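Local structure of oxysterol-binding protein homolog 1 (Saccharomyces cerevisiae, 5H28) at residues 3-8 against 35-40; 11-16 against 46-51; 62-67 against 75-80. The protein transfers sterols and other lipids between membranes without vesicles, and is targeted to the nucleus-vacuole junction by its ankyrin repeats, the region described here, which interact with NVJ1. One frame throughout, in Å; residues are numbered along the deposited sequence.

Contact 1: residues 3-8 against 35-40; sequences PLLKLK and PNVQQV
Leu5 drives its isobutyl group against the first turn of helix 35-42, between Asn36 and Val37. Its CG stands anti to its own carbonyl carbon (chi1 -70°), and from there the CD1 methyl lies against backbone as well as side chains: it comes 3.6 Å from Val37 N and 3.7 Å from Asn36 C. Val37 CG2 meets the same methyl at 3.8 Å, and Asn36 CB reaches it at a similar distance. One turn further along, Leu5 CB rests on Val40 CG2 at 3.9 Å. Leu5, Val37 and Val40 are buried here, and no hydrogen bond spans the two segments.

The packing is looser beside Lys6. Val40 CG1 comes to 4.2 Å from Lys6 CA, while the lysine chain runs out, nearly straight as far as CE, and carries its ammonium group away from helix 35-42. Phe29 and Leu9 add to the apolar surroundings of Val40. The short axes approach to 9.5 Å and cross at -39°, both running in broadly the same sense, an arrangement consistent with the layered helix packing of an ankyrin-type solenoid, here near its N-terminal end.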
# COMPACT_ATOMS: atom_id res chain seq x y z
N PRO A 3 -10.94 -2.54 -30.60
CA PRO A 3 -12.31 -2.03 -30.48
C PRO A 3 -13.31 -3.18 -30.48
O PRO A 3 -14.32 -3.15 -29.79
CB PRO A 3 -12.45 -1.13 -31.70
CG PRO A 3 -11.07 -0.61 -31.89
CD PRO A 3 -10.23 -1.85 -31.70
N LEU A 4 -13.02 -4.21 -31.28
CA LEU A 4 -13.90 -5.36 -31.36
C LEU A 4 -13.91 -6.11 -30.03
O LEU A 4 -14.96 -6.50 -29.54
CB LEU A 4 -13.46 -6.29 -32.49
CG LEU A 4 -14.31 -7.55 -32.72
CD1 LEU A 4 -14.20 -7.99 -34.17
CD2 LEU A 4 -13.86 -8.65 -31.77
N LEU A 5 -12.73 -6.29 -29.44
CA LEU A 5 -12.63 -6.99 -28.17
C LEU A 5 -13.33 -6.23 -27.04
O LEU A 5 -13.94 -6.83 -26.17
CB LEU A 5 -11.16 -7.22 -27.80
CG LEU A 5 -10.40 -8.23 -28.66
CD1 LEU A 5 -8.93 -8.19 -28.32
CD2 LEU A 5 -10.97 -9.63 -28.44
N LYS A 6 -13.23 -4.90 -27.07
CA LYS A 6 -13.86 -4.06 -26.06
C LYS A 6 -15.38 -4.15 -26.13
O LYS A 6 -16.05 -4.30 -25.11
CB LYS A 6 -13.42 -2.61 -26.23
CG LYS A 6 -14.07 -1.64 -25.26
CD LYS A 6 -13.54 -0.23 -25.47
CE LYS A 6 -14.27 0.78 -24.61
NZ LYS A 6 -15.70 0.90 -24.99
N LEU A 7 -15.92 -4.07 -27.34
CA LEU A 7 -17.36 -4.15 -27.54
C LEU A 7 -17.87 -5.52 -27.11
O LEU A 7 -18.94 -5.64 -26.49
CB LEU A 7 -17.70 -3.91 -29.01
CG LEU A 7 -19.18 -3.82 -29.38
CD1 LEU A 7 -19.80 -2.59 -28.73
CD2 LEU A 7 -19.33 -3.75 -30.90
N LYS A 8 -17.11 -6.56 -27.44
CA LYS A 8 -17.44 -7.94 -27.11
C LYS A 8 -17.49 -8.12 -25.59
O LYS A 8 -18.42 -8.72 -25.05
CB LYS A 8 -16.40 -8.88 -27.70
CG LYS A 8 -16.60 -10.35 -27.38
CD LYS A 8 -15.36 -11.18 -27.72
CE LYS A 8 -15.01 -11.10 -29.19
NZ LYS A 8 -16.05 -11.72 -30.04
N PRO A 35 -1.40 -8.74 -28.04
CA PRO A 35 -1.38 -7.45 -27.33
C PRO A 35 -2.76 -6.86 -27.05
O PRO A 35 -3.02 -6.38 -25.95
CB PRO A 35 -0.56 -6.57 -28.27
CG PRO A 35 0.36 -7.53 -28.94
CD PRO A 35 -0.56 -8.69 -29.24
N ASN A 36 -3.63 -6.89 -28.05
CA ASN A 36 -4.97 -6.34 -27.89
C ASN A 36 -5.75 -7.11 -26.84
O ASN A 36 -6.46 -6.52 -26.03
CB ASN A 36 -5.72 -6.37 -29.22
CG ASN A 36 -5.04 -5.53 -30.28
OD1 ASN A 36 -4.65 -4.39 -30.02
ND2 ASN A 36 -4.91 -6.08 -31.48
N VAL A 37 -5.63 -8.43 -26.87
CA VAL A 37 -6.31 -9.28 -25.90
C VAL A 37 -5.86 -8.91 -24.50
O VAL A 37 -6.68 -8.72 -23.60
CB VAL A 37 -6.00 -10.78 -26.17
CG1 VAL A 37 -6.45 -11.63 -24.99
CG2 VAL A 37 -6.72 -11.22 -27.45
N GLN A 38 -4.55 -8.79 -24.31
CA GLN A 38 -3.99 -8.43 -23.02
C GLN A 38 -4.44 -7.05 -22.56
O GLN A 38 -4.85 -6.87 -21.41
CB GLN A 38 -2.46 -8.46 -23.08
CG GLN A 38 -1.85 -9.85 -23.17
CD GLN A 38 -2.04 -10.64 -21.90
OE1 GLN A 38 -1.70 -10.18 -20.81
NE2 GLN A 38 -2.58 -11.85 -22.03
N GLN A 39 -4.37 -6.07 -23.45
CA GLN A 39 -4.76 -4.71 -23.11
C GLN A 39 -6.21 -4.58 -22.67
O GLN A 39 -6.51 -3.83 -21.73
CB GLN A 39 -4.45 -3.78 -24.27
CG GLN A 39 -2.95 -3.59 -24.47
CD GLN A 39 -2.62 -2.83 -25.74
OE1 GLN A 39 -3.13 -1.74 -25.98
NE2 GLN A 39 -1.73 -3.40 -26.55
N VAL A 40 -7.11 -5.28 -23.35
CA VAL A 40 -8.52 -5.21 -22.99
C VAL A 40 -8.79 -5.95 -21.68
O VAL A 40 -9.60 -5.49 -20.87
CB VAL A 40 -9.41 -5.78 -24.12
CG1 VAL A 40 -10.86 -5.87 -23.66
CG2 VAL A 40 -9.32 -4.87 -25.34

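Contact 2: residues 11-16 against 46-51; sequences DALRQG and HYAVQV
Tyr47 O, the carbonyl oxygen of a residue whose CB packs on Leu13, is gripped by two backbone amides. Val51 N donates to Tyr47 O at 3.1 Å, and Gln50 N adds a weak bond to it. The first of these bonds ties Tyr47 to Val51, in the last turn of helix 44-51, and both residues bear on Leu13 of helix 2-15.

Leu13 is the centre of the contact. Its CD1 methyl meets Tyr47 CB at 3.8 Å and lies equally close to the backbone N of Ala48. The other methyl, CD2, touches Ala48 CB more loosely, at 4.1 Å. Nearer the backbone, Leu13 CB and Val51 CG2 come to 3.6 Å. Val51 CG2 sits between its own backbone N and carbonyl carbon (chi1 -47°, which sets CG1 anti to that carbon), and this brings it over to the first helix.

The short axes cross at -42° and approach to 9.2 Å. Helix 44-51 falls in the predicted ANK 1 repeat and, as in an ankyrin solenoid, is packed on more than one side: Ala48 also touches Ile57 and Ile60 of helix 54-64, whereas His46 and Val49 meet helix 89-95. Helix 2-15 therefore covers one flank of the repeat, and Leu13 itself reaches Val56 of helix 54-64.

At the exposed border, Arg14 CG lies 3.8 Å from Val51 CG2, the two side chains passing at a slant. The arginine chain is extended from CG to NE, and Val51 CG1 approaches its guanidinium obliquely. The Tyr47 ring leads away from residues 11-16 toward Leu10. Two residues after Arg14, Gly16 N bonds to Leu13 O at 3.0 Å, and the chain leaves the helix at Gly16 with positive phi.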
# COMPACT_ATOMS: atom_id res chain seq x y z
N ASP A 11 -20.39 -6.24 -23.93
CA ASP A 11 -21.66 -6.90 -24.20
C ASP A 11 -21.89 -8.03 -23.20
O ASP A 11 -22.99 -8.18 -22.65
CB ASP A 11 -21.68 -7.44 -25.63
CG ASP A 11 -23.06 -7.88 -26.08
OD1 ASP A 11 -24.01 -7.07 -25.99
OD2 ASP A 11 -23.21 -9.03 -26.54
N ALA A 12 -20.86 -8.82 -22.96
CA ALA A 12 -20.95 -9.93 -22.02
C ALA A 12 -21.14 -9.42 -20.59
O ALA A 12 -21.92 -9.98 -19.82
CB ALA A 12 -19.70 -10.81 -22.11
N LEU A 13 -20.43 -8.36 -20.24
CA LEU A 13 -20.54 -7.81 -18.90
C LEU A 13 -21.93 -7.25 -18.63
O LEU A 13 -22.47 -7.43 -17.53
CB LEU A 13 -19.47 -6.73 -18.68
CG LEU A 13 -18.02 -7.24 -18.63
CD1 LEU A 13 -17.06 -6.07 -18.66
CD2 LEU A 13 -17.80 -8.06 -17.36
N ARG A 14 -22.51 -6.57 -19.61
CA ARG A 14 -23.85 -6.01 -19.43
C ARG A 14 -24.88 -7.10 -19.22
O ARG A 14 -25.84 -6.92 -18.47
CB ARG A 14 -24.26 -5.15 -20.64
CG ARG A 14 -23.43 -3.90 -20.83
CD ARG A 14 -24.14 -2.91 -21.74
NE ARG A 14 -23.27 -1.81 -22.15
CZ ARG A 14 -22.39 -1.89 -23.15
NH1 ARG A 14 -21.63 -0.84 -23.44
NH2 ARG A 14 -22.28 -3.00 -23.86
N GLN A 15 -24.69 -8.24 -19.89
CA GLN A 15 -25.62 -9.35 -19.75
C GLN A 15 -25.64 -9.89 -18.33
O GLN A 15 -26.60 -10.53 -17.91
CB GLN A 15 -25.30 -10.45 -20.76
CG GLN A 15 -25.98 -10.23 -22.10
CD GLN A 15 -25.65 -11.30 -23.11
OE1 GLN A 15 -25.66 -12.49 -22.80
NE2 GLN A 15 -25.37 -10.89 -24.34
N GLY A 16 -24.55 -9.65 -17.60
CA GLY A 16 -24.47 -10.06 -16.21
C GLY A 16 -24.27 -11.51 -15.77
O GLY A 16 -24.50 -11.82 -14.60
N HIS A 46 -12.30 -2.39 -14.84
CA HIS A 46 -12.81 -1.03 -15.03
C HIS A 46 -14.17 -1.11 -15.71
O HIS A 46 -15.14 -0.49 -15.27
CB HIS A 46 -11.89 -0.21 -15.93
CG HIS A 46 -10.67 0.33 -15.25
ND1 HIS A 46 -9.60 -0.47 -14.89
CD2 HIS A 46 -10.33 1.59 -14.90
CE1 HIS A 46 -8.66 0.28 -14.35
NE2 HIS A 46 -9.08 1.54 -14.34
N TYR A 47 -14.23 -1.87 -16.80
CA TYR A 47 -15.47 -2.00 -17.54
C TYR A 47 -16.57 -2.68 -16.73
O TYR A 47 -17.74 -2.34 -16.85
CB TYR A 47 -15.23 -2.74 -18.86
CG TYR A 47 -14.32 -1.99 -19.80
CD1 TYR A 47 -14.53 -0.64 -20.07
CD2 TYR A 47 -13.26 -2.63 -20.44
CE1 TYR A 47 -13.69 0.07 -20.93
CE2 TYR A 47 -12.41 -1.93 -21.30
CZ TYR A 47 -12.64 -0.58 -21.54
OH TYR A 47 -11.81 0.12 -22.39
N ALA A 48 -16.19 -3.65 -15.90
CA ALA A 48 -17.17 -4.35 -15.09
C ALA A 48 -17.77 -3.40 -14.06
O ALA A 48 -18.97 -3.43 -13.80
CB ALA A 48 -16.53 -5.53 -14.39
N VAL A 49 -16.93 -2.55 -13.47
CA VAL A 49 -17.41 -1.59 -12.49
C VAL A 49 -18.42 -0.64 -13.14
O VAL A 49 -19.36 -0.17 -12.49
CB VAL A 49 -16.24 -0.77 -11.89
CG1 VAL A 49 -16.77 0.44 -11.12
CG2 VAL A 49 -15.42 -1.65 -10.98
N GLN A 50 -18.25 -0.38 -14.43
CA GLN A 50 -19.15 0.52 -15.12
C GLN A 50 -20.49 -0.08 -15.55
O GLN A 50 -21.49 0.62 -15.58
CB GLN A 50 -18.47 1.11 -16.36
CG GLN A 50 -17.27 1.98 -16.04
CD GLN A 50 -16.79 2.76 -17.24
OE1 GLN A 50 -16.47 2.19 -18.29
NE2 GLN A 50 -16.74 4.08 -17.10
N VAL A 51 -20.51 -1.37 -15.88
CA VAL A 51 -21.75 -1.96 -16.38
C VAL A 51 -22.29 -3.25 -15.76
O VAL A 51 -23.47 -3.55 -15.91
CB VAL A 51 -21.64 -2.23 -17.90
CG1 VAL A 51 -21.07 -1.02 -18.61
CG2 VAL A 51 -20.77 -3.46 -18.17

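Contact 3: residues 62-67 against 75-80; sequences HHWVST and IHLDLN
A first torsion that sets His76 CG anti to its own carbonyl carbon (chi1 -77°), with chi2 at 103° turning the imidazole, lays one ring face against Thr67. Thr67 CA forms a CH-pi contact with that face, 3.6 Å from the ring centroid and offset toward the rim on the side of CD2 and NE2. His76 CD2 also comes to 3.0 Å from Ser66 O, while the polar end of the ring is held by a hydrogen bond from NE2 to Asn69 O in the intervening loop.

The backbones meet at Trp64 O. Leu77 N donates to it at 2.8 Å, with a bent N-H...O angle of 141°, and His76 CA adds a CA-H...O contact at 3.4 Å. Close by, Trp64 CB packs on Leu77 CD1 at 3.9 Å. A water bridges the two segments, donating to Val65 O at 2.8 Å and to Leu77 O at 2.9 Å.

Val65 CG2 extends the apolar part to Leu79 CD1 at 4.1 Å, the two side chains crossing at about a right angle. Beyond it, Asp78 OD1 accepts from Asn80 N in an Asx turn. Residues 75-80 thus pass across the C-terminal region of helix 54-64, nearly perpendicular to residues 64-67, in the long connection to helix 89-95 and between the predicted ANK 1 and ANK 2 repeats, consistent with the inter-repeat loop of an ankyrin domain.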
# COMPACT_ATOMS: atom_id res chain seq x y z
N HIS A 62 -12.42 -12.39 -7.21
CA HIS A 62 -12.05 -13.61 -6.50
C HIS A 62 -11.39 -14.66 -7.38
O HIS A 62 -10.60 -15.47 -6.89
CB HIS A 62 -13.27 -14.20 -5.80
CG HIS A 62 -13.72 -13.41 -4.61
ND1 HIS A 62 -12.88 -13.10 -3.56
CD2 HIS A 62 -14.92 -12.87 -4.29
CE1 HIS A 62 -13.54 -12.39 -2.66
NE2 HIS A 62 -14.78 -12.24 -3.08
N HIS A 63 -11.69 -14.64 -8.67
CA HIS A 63 -11.10 -15.60 -9.60
C HIS A 63 -9.74 -15.22 -10.15
O HIS A 63 -8.84 -16.06 -10.21
CB HIS A 63 -12.01 -15.81 -10.82
CG HIS A 63 -13.09 -16.83 -10.62
ND1 HIS A 63 -14.23 -16.57 -9.89
CD2 HIS A 63 -13.20 -18.10 -11.06
CE1 HIS A 63 -15.00 -17.64 -9.89
NE2 HIS A 63 -14.40 -18.59 -10.59
N TRP A 64 -9.58 -13.96 -10.53
CA TRP A 64 -8.35 -13.54 -11.19
C TRP A 64 -7.40 -12.51 -10.60
O TRP A 64 -6.51 -12.02 -11.30
CB TRP A 64 -8.73 -13.12 -12.62
CG TRP A 64 -9.51 -14.21 -13.31
CD1 TRP A 64 -9.17 -15.53 -13.36
CD2 TRP A 64 -10.74 -14.07 -14.03
NE1 TRP A 64 -10.11 -16.23 -14.08
CE2 TRP A 64 -11.09 -15.36 -14.50
CE3 TRP A 64 -11.58 -12.99 -14.33
CZ2 TRP A 64 -12.24 -15.60 -15.25
CZ3 TRP A 64 -12.73 -13.24 -15.09
CH2 TRP A 64 -13.05 -14.53 -15.54
N VAL A 65 -7.55 -12.18 -9.32
CA VAL A 65 -6.67 -11.20 -8.69
C VAL A 65 -5.55 -11.79 -7.83
O VAL A 65 -4.39 -11.38 -7.95
CB VAL A 65 -7.50 -10.18 -7.86
CG1 VAL A 65 -6.59 -9.29 -7.03
CG2 VAL A 65 -8.34 -9.32 -8.80
N SER A 66 -5.87 -12.75 -6.97
CA SER A 66 -4.87 -13.36 -6.09
C SER A 66 -3.75 -14.08 -6.83
O SER A 66 -3.99 -15.03 -7.59
CB SER A 66 -5.54 -14.31 -5.10
OG SER A 66 -6.23 -15.35 -5.78
N THR A 67 -2.52 -13.65 -6.59
CA THR A 67 -1.34 -14.23 -7.23
C THR A 67 -1.02 -15.65 -6.79
O THR A 67 -0.25 -16.34 -7.45
CB THR A 67 -0.10 -13.35 -6.98
OG1 THR A 67 0.16 -13.27 -5.58
CG2 THR A 67 -0.31 -11.95 -7.55
N ILE A 75 -3.43 -14.48 -16.21
CA ILE A 75 -3.11 -13.08 -16.01
C ILE A 75 -3.64 -12.72 -14.64
O ILE A 75 -4.79 -13.03 -14.33
CB ILE A 75 -3.83 -12.15 -17.01
CG1 ILE A 75 -3.47 -12.51 -18.45
CG2 ILE A 75 -3.44 -10.70 -16.73
CD1 ILE A 75 -4.19 -11.66 -19.48
N HIS A 76 -2.82 -12.10 -13.81
CA HIS A 76 -3.31 -11.69 -12.51
C HIS A 76 -3.71 -10.24 -12.61
O HIS A 76 -2.87 -9.34 -12.67
CB HIS A 76 -2.26 -11.92 -11.43
CG HIS A 76 -2.13 -13.35 -11.02
ND1 HIS A 76 -1.10 -14.16 -11.45
CD2 HIS A 76 -2.94 -14.14 -10.29
CE1 HIS A 76 -1.28 -15.38 -10.99
NE2 HIS A 76 -2.39 -15.40 -10.29
N LEU A 77 -5.02 -10.02 -12.65
CA LEU A 77 -5.57 -8.68 -12.76
C LEU A 77 -5.15 -7.83 -11.57
O LEU A 77 -5.14 -8.30 -10.43
CB LEU A 77 -7.09 -8.74 -12.86
CG LEU A 77 -7.62 -9.59 -14.02
CD1 LEU A 77 -9.13 -9.52 -14.04
CD2 LEU A 77 -7.03 -9.10 -15.34
N ASP A 78 -4.78 -6.59 -11.86
CA ASP A 78 -4.34 -5.65 -10.85
C ASP A 78 -5.56 -4.88 -10.35
O ASP A 78 -6.23 -4.19 -11.12
CB ASP A 78 -3.33 -4.68 -11.47
CG ASP A 78 -2.68 -3.78 -10.45
OD1 ASP A 78 -3.15 -3.73 -9.29
OD2 ASP A 78 -1.68 -3.11 -10.80
N LEU A 79 -5.86 -5.02 -9.07
CA LEU A 79 -7.00 -4.34 -8.48
C LEU A 79 -6.79 -2.83 -8.59
O LEU A 79 -7.75 -2.05 -8.60
CB LEU A 79 -7.13 -4.74 -7.02
CG LEU A 79 -8.53 -4.81 -6.41
CD1 LEU A 79 -9.41 -5.74 -7.23
CD2 LEU A 79 -8.43 -5.30 -4.97
N ASN A 80 -5.53 -2.42 -8.71
CA ASN A 80 -5.17 -1.01 -8.78
C ASN A 80 -4.68 -0.56 -10.16
O ASN A 80 -3.95 0.42 -10.27
CB ASN A 80 -4.12 -0.72 -7.72
CG ASN A 80 -4.51 -1.27 -6.37
OD1 ASN A 80 -5.53 -0.89 -5.81
ND2 ASN A 80 -3.70 -2.19 -5.84
O HOH W 1 -3.17 -8.86 -8.39

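How the contacts relate
Contacts 1 and 2 share helix 2-15, and their centres lie about 14 Å apart; the partner helices 35-42 and 44-51 follow each other, so the two contacts interleave in sequence. They touch where Lys6 CE packs 3.4 Å from Tyr47 OH. Contact 3 comes later, where the C-terminal part of helix 54-64 meets the following loop; its centre is about 18 Å from that of contact 1 and about 17 Å from that of contact 2. Ile75 nevertheless packs on Gln38 of contact 1. All three lie on the same side of the chain's centre and together join helix 2-15, the predicted ANK 1 repeat and that loop, within the ankyrin domain that targets the protein through NVJ1.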